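Long-range contact in chorismate synthase (Aquifex aeolicus, PDB 1Q1L), which probably catalyses the last step of chorismate biosynthesis, eliminating phosphate from 5-enolpyruvylshikimate-3-phosphate with the help of reduced FMN: residues 5-10 with 371-376. Numbering follows the deposited sequence.
Sequences SLRYLR and LADALL
The carboxylate of Asp373 reaches off its helix into the bend of residues 6-9, where CB of Leu6 lies against both of its oxygens. With its CG anti to the backbone N (chi1 -178°), Asp373 extends away from the helix, and three successive backbone N-H groups grip its two oxygens. Asp373 OD2 accepts from Arg7 N at 2.8 Å through its syn lone pair, in a nearly straight bond (169°). Asp373 OD1 is shared: Tyr8 N meets it on the syn side, 2.7 Å away and somewhat out of the carboxylate plane, while Leu9 N, also at 2.7 Å, approaches almost in line with the C-O bond. These donors would help to stabilise the negative charge of this buried acid, to which Arg255 adds a weak, long ion pair. Nearly one helical turn on, Leu376 CB sits over a face of the Tyr8 ring in a CH-pi contact, 3.7 Å from the centroid and displaced toward the rim; the hydroxyl bonds to Gly381 O. Leu376 CD1 also presses tightly on Leu9 CD2 (3.4 Å), and Leu9 CD1 packs on Ala372 CB, beside Cys152 of helix 142-157. An aspartate binding consecutive main-chain amides thus joins the N-terminal loop, just before strand 10-14, to helix 356-379 of the beta-alpha-beta sandwich.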
loop_
_atom_site.group_PDB
_atom_site.type_symbol
_atom_site.label_atom_id
_atom_site.label_comp_id
_atom_site.label_asym_id
_atom_site.label_seq_id
_atom_site.Cartn_x
_atom_site.Cartn_y
_atom_site.Cartn_z
ATOM N N SER A 5 0.933 6.550 -5.353
ATOM C CA SER A 5 1.410 5.211 -4.904
ATOM C C SER A 5 1.604 4.260 -6.083
ATOM O O SER A 5 0.696 4.053 -6.886
ATOM C CB SER A 5 0.418 4.607 -3.909
ATOM O OG SER A 5 0.889 3.371 -3.398
ATOM N N LEU A 6 2.797 3.682 -6.173
ATOM C CA LEU A 6 3.138 2.747 -7.240
ATOM C C LEU A 6 2.529 1.371 -6.982
ATOM O O LEU A 6 2.233 1.023 -5.841
ATOM C CB LEU A 6 4.661 2.637 -7.358
ATOM C CG LEU A 6 5.385 3.758 -8.111
ATOM C CD1 LEU A 6 4.708 5.096 -7.880
ATOM C CD2 LEU A 6 6.834 3.799 -7.660
ATOM N N ARG A 7 2.348 0.592 -8.046
ATOM C CA ARG A 7 1.762 -0.740 -7.927
ATOM C C ARG A 7 2.814 -1.842 -7.785
ATOM O O ARG A 7 2.594 -2.827 -7.078
ATOM C CB ARG A 7 0.897 -1.055 -9.156
ATOM C CG ARG A 7 -0.137 0.000 -9.549
ATOM C CD ARG A 7 -1.338 0.040 -8.618
ATOM N NE ARG A 7 -1.087 0.830 -7.416
ATOM C CZ ARG A 7 -1.994 1.062 -6.472
ATOM N NH1 ARG A 7 -3.219 0.561 -6.589
ATOM N NH2 ARG A 7 -1.678 1.797 -5.414
ATOM N N TYR A 8 3.950 -1.675 -8.458
ATOM C CA TYR A 8 5.009 -2.678 -8.438
ATOM C C TYR A 8 6.319 -2.215 -7.797
ATOM O O TYR A 8 6.840 -2.875 -6.895
ATOM C CB TYR A 8 5.287 -3.144 -9.866
ATOM C CG TYR A 8 6.168 -4.365 -9.957
ATOM C CD1 TYR A 8 5.616 -5.647 -9.970
ATOM C CD2 TYR A 8 7.555 -4.242 -10.039
ATOM C CE1 TYR A 8 6.425 -6.778 -10.066
ATOM C CE2 TYR A 8 8.374 -5.362 -10.134
ATOM C CZ TYR A 8 7.804 -6.627 -10.150
ATOM O OH TYR A 8 8.616 -7.732 -10.263
ATOM N N LEU A 9 6.865 -1.102 -8.282
ATOM C CA LEU A 9 8.111 -0.573 -7.746
ATOM C C LEU A 9 7.854 0.106 -6.414
ATOM O O LEU A 9 6.714 0.446 -6.091
ATOM C CB LEU A 9 8.728 0.450 -8.700
ATOM C CG LEU A 9 9.235 -0.032 -10.057
ATOM C CD1 LEU A 9 9.669 1.178 -10.862
ATOM C CD2 LEU A 9 10.383 -1.021 -9.873
ATOM N N ARG A 10 8.920 0.297 -5.645
ATOM C CA ARG A 10 8.820 0.951 -4.347
ATOM C C ARG A 10 10.102 1.748 -4.182
ATOM O O ARG A 10 11.180 1.292 -4.569
ATOM C CB ARG A 10 8.759 -0.070 -3.202
ATOM C CG ARG A 10 7.968 -1.330 -3.482
ATOM C CD ARG A 10 8.349 -2.434 -2.491
ATOM N NE ARG A 10 7.788 -2.212 -1.164
ATOM C CZ ARG A 10 7.969 -3.025 -0.124
ATOM N NH1 ARG A 10 8.709 -4.119 -0.240
ATOM N NH2 ARG A 10 7.378 -2.757 1.031
ATOM N N LEU A 371 5.905 4.825 -15.713
ATOM C CA LEU A 371 5.867 3.864 -16.801
ATOM C C LEU A 371 6.588 2.570 -16.480
ATOM O O LEU A 371 6.110 1.496 -16.851
ATOM C CB LEU A 371 6.427 4.485 -18.081
ATOM C CG LEU A 371 5.597 5.668 -18.607
ATOM C CD1 LEU A 371 6.131 6.109 -19.963
ATOM C CD2 LEU A 371 4.133 5.254 -18.746
ATOM N N ALA A 372 7.732 2.662 -15.802
ATOM C CA ALA A 372 8.483 1.465 -15.436
ATOM C C ALA A 372 7.614 0.653 -14.484
ATOM O O ALA A 372 7.524 -0.572 -14.590
ATOM C CB ALA A 372 9.809 1.845 -14.754
ATOM N N ASP A 373 6.976 1.350 -13.551
ATOM C CA ASP A 373 6.092 0.712 -12.585
ATOM C C ASP A 373 4.937 -0.002 -13.303
ATOM O O ASP A 373 4.653 -1.178 -13.045
ATOM C CB ASP A 373 5.530 1.766 -11.630
ATOM C CG ASP A 373 4.638 1.165 -10.561
ATOM O OD1 ASP A 373 5.134 0.310 -9.801
ATOM O OD2 ASP A 373 3.447 1.545 -10.482
ATOM N N ALA A 374 4.282 0.716 -14.209
ATOM C CA ALA A 374 3.153 0.171 -14.961
ATOM C C ALA A 374 3.562 -0.975 -15.884
ATOM O O ALA A 374 2.771 -1.874 -16.142
ATOM C CB ALA A 374 2.491 1.275 -15.779
ATOM N N LEU A 375 4.788 -0.935 -16.395
ATOM C CA LEU A 375 5.242 -1.992 -17.277
ATOM C C LEU A 375 5.497 -3.252 -16.449
ATOM O O LEU A 375 5.101 -4.347 -16.838
ATOM C CB LEU A 375 6.508 -1.567 -18.019
ATOM C CG LEU A 375 6.971 -2.538 -19.112
ATOM C CD1 LEU A 375 5.844 -2.784 -20.102
ATOM C CD2 LEU A 375 8.193 -1.969 -19.820
ATOM N N LEU A 376 6.138 -3.092 -15.296
ATOM C CA LEU A 376 6.416 -4.233 -14.430
ATOM C C LEU A 376 5.124 -4.833 -13.887
ATOM O O LEU A 376 5.039 -6.041 -13.682
ATOM C CB LEU A 376 7.333 -3.808 -13.283
ATOM C CG LEU A 376 8.793 -3.608 -13.699
ATOM C CD1 LEU A 376 9.560 -2.881 -12.595
ATOM C CD2 LEU A 376 9.422 -4.972 -14.001
#